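Local coordinates for protein putative immunoglobulin A1 protease (Bacteroides ovatus, PDB 3N6Z) that is probably a protease acting on immunoglobulin A1, built largely of parallel beta strands wound as a solenoid, at residues Asp33-Leu38 / Lys48-Met53; Gly94-Glu99 / Phe123-Gly128. All blocks are in the same frame, centred on the assembly; numbering follows the deposited sequence. Where two conformers were deposited one is given.

Contact 1: Asp33-Leu38 / Lys48-Met53; sequences DGAGGL and KPYMIM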
loop_
_atom_site.group_PDB
_atom_site.type_symbol
_atom_site.label_atom_id
_atom_site.label_comp_id
_atom_site.label_asym_id
_atom_site.label_seq_id
_atom_site.Cartn_x
_atom_site.Cartn_y
_atom_site.Cartn_z
ATOM N N ASP A 33 -29.701 15.256 -1.167
ATOM C CA ASP A 33 -28.890 14.135 -0.662
ATOM C C ASP A 33 -27.799 13.800 -1.698
ATOM O O ASP A 33 -27.906 14.104 -2.899
ATOM C CB ASP A 33 -29.831 12.952 -0.388
ATOM C CG ASP A 33 -29.230 11.855 0.470
ATOM O OD1 ASP A 33 -28.249 12.063 1.169
ATOM O OD2 ASP A 33 -29.807 10.741 0.445
ATOM N N GLY A 34 -26.711 13.188 -1.237
ATOM C CA GLY A 34 -25.577 12.897 -2.115
ATOM C C GLY A 34 -24.861 14.139 -2.657
ATOM O O GLY A 34 -24.386 14.127 -3.792
ATOM N N ALA A 35 -24.813 15.210 -1.850
ATOM C CA ALA A 35 -24.230 16.488 -2.264
ATOM C C ALA A 35 -24.887 16.945 -3.581
ATOM O O ALA A 35 -24.213 17.256 -4.568
ATOM C CB ALA A 35 -22.699 16.380 -2.420
ATOM N N GLY A 36 -26.222 16.935 -3.597
ATOM C CA GLY A 36 -26.982 17.407 -4.744
ATOM C C GLY A 36 -26.836 16.525 -5.964
ATOM O O GLY A 36 -26.838 17.015 -7.087
ATOM N N GLY A 37 -26.637 15.224 -5.740
ATOM C CA GLY A 37 -26.554 14.274 -6.828
ATOM C C GLY A 37 -25.171 13.907 -7.327
ATOM O O GLY A 37 -25.039 13.176 -8.304
ATOM N N LEU A 38 -24.135 14.470 -6.728
ATOM C CA LEU A 38 -22.765 14.031 -7.035
ATOM C C LEU A 38 -22.525 12.575 -6.641
ATOM O O LEU A 38 -21.655 11.932 -7.226
ATOM C CB LEU A 38 -21.733 14.932 -6.328
ATOM C CG LEU A 38 -21.628 16.388 -6.777
ATOM C CD1 LEU A 38 -20.556 17.114 -5.909
ATOM C CD2 LEU A 38 -21.305 16.468 -8.202
ATOM N N LYS A 48 -23.867 8.881 7.376
ATOM C CA LYS A 48 -24.334 9.022 5.985
ATOM C C LYS A 48 -23.122 9.204 5.045
ATOM O O LYS A 48 -22.896 10.287 4.511
ATOM C CB LYS A 48 -25.322 10.174 5.846
ATOM C CG LYS A 48 -26.508 10.117 6.815
ATOM C CD LYS A 48 -27.507 11.258 6.584
ATOM C CE LYS A 48 -28.601 10.850 5.675
ATOM N NZ LYS A 48 -29.606 11.958 5.466
ATOM N N PRO A 49 -22.320 8.141 4.869
ATOM C CA PRO A 49 -21.158 8.300 3.972
ATOM C C PRO A 49 -21.612 8.579 2.543
ATOM O O PRO A 49 -22.680 8.140 2.129
ATOM C CB PRO A 49 -20.447 6.941 4.073
ATOM C CG PRO A 49 -21.535 6.003 4.545
ATOM C CD PRO A 49 -22.379 6.790 5.455
ATOM N N TYR A 50 -20.825 9.346 1.800
ATOM C CA TYR A 50 -21.088 9.503 0.378
ATOM C C TYR A 50 -20.945 8.139 -0.312
ATOM O O TYR A 50 -19.891 7.493 -0.254
ATOM C CB TYR A 50 -20.115 10.481 -0.235
ATOM C CG TYR A 50 -20.330 11.935 0.129
ATOM C CD1 TYR A 50 -21.556 12.578 -0.098
ATOM C CD2 TYR A 50 -19.286 12.707 0.655
ATOM C CE1 TYR A 50 -21.708 13.927 0.170
ATOM C CE2 TYR A 50 -19.449 14.054 0.933
ATOM C CZ TYR A 50 -20.649 14.660 0.694
ATOM O OH TYR A 50 -20.813 15.993 0.954
HETATM N N MSE A 51 -22.036 7.708 -0.950
HETATM C CA MSE A 51 -22.150 6.379 -1.547
HETATM C C MSE A 51 -21.839 6.458 -3.048
HETATM O O MSE A 51 -22.492 7.239 -3.775
HETATM C CB MSE A 51 -23.552 5.810 -1.281
HETATM C CG MSE A 51 -23.723 4.358 -1.662
HETATM SE SE MSE A 51 -22.696 3.125 -0.620
HETATM C CE MSE A 51 -23.765 3.220 1.004
ATOM N N ILE A 52 -20.850 5.655 -3.465
ATOM C CA ILE A 52 -20.271 5.717 -4.796
ATOM C C ILE A 52 -20.680 4.468 -5.583
ATOM O O ILE A 52 -20.382 3.338 -5.170
ATOM C CB ILE A 52 -18.752 5.797 -4.710
ATOM C CG1 ILE A 52 -18.315 7.081 -3.981
ATOM C CG2 ILE A 52 -18.075 5.660 -6.105
ATOM C CD1 ILE A 52 -16.890 6.965 -3.374
HETATM N N MSE A 53 -21.345 4.683 -6.719
HETATM C CA MSE A 53 -21.893 3.579 -7.541
HETATM C C MSE A 53 -21.257 3.412 -8.904
HETATM O O MSE A 53 -21.509 2.413 -9.570
HETATM C CB MSE A 53 -23.403 3.778 -7.724
HETATM C CG MSE A 53 -24.207 3.835 -6.407
HETATM SE SE MSE A 53 -24.127 2.210 -5.423
HETATM C CE MSE A 53 -25.122 1.051 -6.601
HETATM O O HOH W 1 -27.885 13.314 3.570
#
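The methyl group of A35 bears on one flank of the Y50 ring, with A35 CB 3.7 Å from Y50 CE1. The same A35 CB lies 3.9 Å from Y50 OH, placing it beside the hydroxyl end of the ring, while the backbone of G34 follows behind, its C atom 4.2 Å from Y50 CE1. Both approach the ring obliquely. Y50 reaches them because its CG is anti to its own carbonyl carbon (chi1 -72°), which carries the ring out of strand 50-52 toward the turn. That turn, residues 34 to 37, has positive phi throughout and winds as a short left-handed helical coil, lying at the N-terminal end of what is consistent with a parallel beta-helix, beside strand 50-52, which pairs in parallel with strand 71-75. F39 stacks on the tyrosine ring, and V64 of helix 61-64 touches both A35 and Y50. Replacing Y50 by alanine would remove the ring and is likely to leave the A35 methyl and F39 without their aromatic partner, opening a gap against the coil. To one side a water joins the opposite charges: it donates to D33 OD1 at 2.7 Å and accepts from K48 NZ at 2.9 Å. D33 OD1 and K48 NZ are themselves 4.5 Å apart, too far for a direct salt bridge. The same carboxylate oxygen also receives the backbone N-H of G42 and, weakly, that of G34.

Contact 2: Gly94-Glu99 / Phe123-Gly128; sequences GDFPYE and FGVLCG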
loop_
_atom_site.group_PDB
_atom_site.type_symbol
_atom_site.label_atom_id
_atom_site.label_comp_id
_atom_site.label_asym_id
_atom_site.label_seq_id
_atom_site.Cartn_x
_atom_site.Cartn_y
_atom_site.Cartn_z
ATOM N N GLY A 94 -0.744 20.637 -1.684
ATOM C CA GLY A 94 -0.845 21.582 -0.599
ATOM C C GLY A 94 -0.223 21.010 0.657
ATOM O O GLY A 94 0.765 20.269 0.600
ATOM N N ASP A 95 -0.842 21.323 1.789
ATOM C CA ASP A 95 -0.460 20.842 3.114
ATOM C C ASP A 95 -1.232 19.574 3.479
ATOM O O ASP A 95 -1.381 19.265 4.657
ATOM C CB ASP A 95 -0.651 21.927 4.213
ATOM C CG ASP A 95 -2.099 22.411 4.366
ATOM O OD1 ASP A 95 -2.749 22.641 3.341
ATOM O OD2 ASP A 95 -2.571 22.618 5.531
ATOM N N PHE A 96 -1.767 18.888 2.465
ATOM C CA PHE A 96 -2.424 17.592 2.676
ATOM C C PHE A 96 -3.579 17.725 3.700
ATOM O O PHE A 96 -3.705 16.889 4.608
ATOM C CB PHE A 96 -1.396 16.532 3.173
ATOM C CG PHE A 96 -0.047 16.643 2.541
ATOM C CD1 PHE A 96 0.129 16.443 1.182
ATOM C CD2 PHE A 96 1.059 16.962 3.311
ATOM C CE1 PHE A 96 1.368 16.557 0.599
ATOM C CE2 PHE A 96 2.307 17.077 2.716
ATOM C CZ PHE A 96 2.454 16.855 1.353
ATOM N N PRO A 97 -4.466 18.715 3.516
ATOM C CA PRO A 97 -5.421 19.040 4.586
ATOM C C PRO A 97 -6.647 18.124 4.725
ATOM O O PRO A 97 -7.386 18.275 5.686
ATOM C CB PRO A 97 -5.887 20.455 4.188
ATOM C CG PRO A 97 -5.910 20.390 2.672
ATOM C CD PRO A 97 -4.592 19.669 2.391
ATOM N N TYR A 98 -6.870 17.216 3.775
ATOM C CA TYR A 98 -8.120 16.460 3.700
ATOM C C TYR A 98 -7.998 15.087 4.333
ATOM O O TYR A 98 -7.383 14.195 3.740
ATOM C CB TYR A 98 -8.498 16.290 2.227
ATOM C CG TYR A 98 -8.685 17.592 1.471
ATOM C CD1 TYR A 98 -9.512 18.595 1.963
ATOM C CD2 TYR A 98 -8.057 17.799 0.272
ATOM C CE1 TYR A 98 -9.710 19.774 1.256
ATOM C CE2 TYR A 98 -8.249 18.954 -0.447
ATOM C CZ TYR A 98 -9.074 19.947 0.047
ATOM O OH TYR A 98 -9.300 21.105 -0.657
ATOM N N GLU A 99 -8.663 14.893 5.476
ATOM C CA GLU A 99 -8.774 13.598 6.112
ATOM C C GLU A 99 -9.919 12.817 5.461
ATOM O O GLU A 99 -10.960 13.394 5.103
ATOM C CB GLU A 99 -9.015 13.743 7.609
ATOM C CG GLU A 99 -7.854 14.414 8.343
ATOM C CD GLU A 99 -8.210 14.845 9.742
ATOM O OE1 GLU A 99 -9.055 14.166 10.381
ATOM O OE2 GLU A 99 -7.614 15.837 10.208
ATOM N N PHE A 123 -5.089 8.116 -2.991
ATOM C CA PHE A 123 -5.260 9.110 -1.925
ATOM C C PHE A 123 -4.182 10.192 -1.900
ATOM O O PHE A 123 -4.428 11.279 -1.338
ATOM C CB PHE A 123 -5.344 8.470 -0.551
ATOM C CG PHE A 123 -6.537 7.596 -0.354
ATOM C CD1 PHE A 123 -7.814 8.120 -0.303
ATOM C CD2 PHE A 123 -6.390 6.230 -0.253
ATOM C CE1 PHE A 123 -8.913 7.308 -0.151
ATOM C CE2 PHE A 123 -7.480 5.395 -0.071
ATOM C CZ PHE A 123 -8.750 5.942 -0.017
ATOM N N GLY A 124 -2.962 9.887 -2.386
ATOM C CA GLY A 124 -1.847 10.829 -2.281
ATOM C C GLY A 124 -1.189 10.789 -0.916
ATOM O O GLY A 124 -0.094 10.211 -0.763
ATOM N N VAL A 125 -1.890 11.339 0.060
ATOM C CA VAL A 125 -1.535 11.260 1.475
ATOM C C VAL A 125 -2.816 10.868 2.211
ATOM O O VAL A 125 -3.784 11.627 2.162
ATOM C CB VAL A 125 -0.974 12.590 2.040
ATOM C CG1 VAL A 125 -0.794 12.493 3.572
ATOM C CG2 VAL A 125 0.330 12.979 1.307
ATOM N N LEU A 126 -2.813 9.693 2.849
ATOM C CA LEU A 126 -3.991 9.205 3.562
ATOM C C LEU A 126 -3.871 9.497 5.065
ATOM O O LEU A 126 -3.012 8.908 5.745
ATOM C CB LEU A 126 -4.220 7.714 3.304
ATOM C CG LEU A 126 -5.462 7.140 4.020
ATOM C CD1 LEU A 126 -6.782 7.895 3.714
ATOM C CD2 LEU A 126 -5.613 5.650 3.702
ATOM N N CYS A 127 -4.739 10.394 5.528
ATOM C CA CYS A 127 -4.912 10.719 6.924
ATOM C C CYS A 127 -6.321 10.268 7.263
ATOM O O CYS A 127 -7.281 10.833 6.771
ATOM C CB CYS A 127 -4.714 12.198 7.196
ATOM S SG CYS A 127 -3.102 12.836 6.769
ATOM N N GLY A 128 -6.417 9.189 8.032
ATOM C CA GLY A 128 -7.676 8.464 8.242
ATOM C C GLY A 128 -7.531 7.000 7.949
ATOM O O GLY A 128 -6.528 6.382 8.322
HETATM O O HOH W 2 -6.392 11.679 3.499
#
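V125 sets one methyl over a face of the F96 ring. Its CG2 stands 3.9 Å from the ring centroid and 30° off the ring normal, a CH-pi contact in which CD1 of F96 is the nearest ring atom, at 3.5 Å from V125 CG2. Two torsions produce this fit: the valine has CG1 anti to its backbone N (chi1 173°), leaving CG2 to meet the ring, and the phenylalanine has CG turned beside its own N (chi1 -38°). The carbonyl oxygen of G94 lies over the opposite face, 3.7 Å above the ring plane, so the ring is sandwiched between the methyl and its own loop. Further along, E99 and C127 meet through backbone and side chain alike. E99 CA sits 3.2 Å from C127 O in a CA-H...O contact, and E99 CG is 4.0 Å from C127 CB. Beyond CG the glutamate chain runs extended and ends in a salt bridge from OE2 to K164. Between these two patches a water bridges the segments, which share no direct hydrogen bond. It accepts the N-H of C127 at 2.9 Å and can donate to the carbonyl oxygens of Y98 and V125, though not to every acceptor around it at once. The side chain of N91 also binds F96 O and V125 O. The loop 94-99 leads into strand 100-105 alongside strand 125-131, its parallel neighbour in the probable beta-helix; E99 bonds back to V71 at the start of strand 71-75, and V125 and L126 pack forward on strand 153-154.

In the fold
From the N terminus, the chain passes an unmodelled stretch before reaching contact 1, which closes a short loop of nine residues between the left-handed coil and strand 50-52. It then turns through helices 55-58 and 61-64 into strand 71-75, the next parallel strand. Contact 2 opens only afterwards, in the loop ahead of strand 100-105, and closes a longer loop, containing strands 100-105, 107-110 and 113-114, on strand 125-131. The two loops follow in series, neither nesting nor crossing. The centres of contacts 1 and 2 are about 20 Å apart, their nearest atoms about 9 Å. Contact 1 lies at the N-terminal end of the probable solenoid; contact 2 joins successive rungs further in.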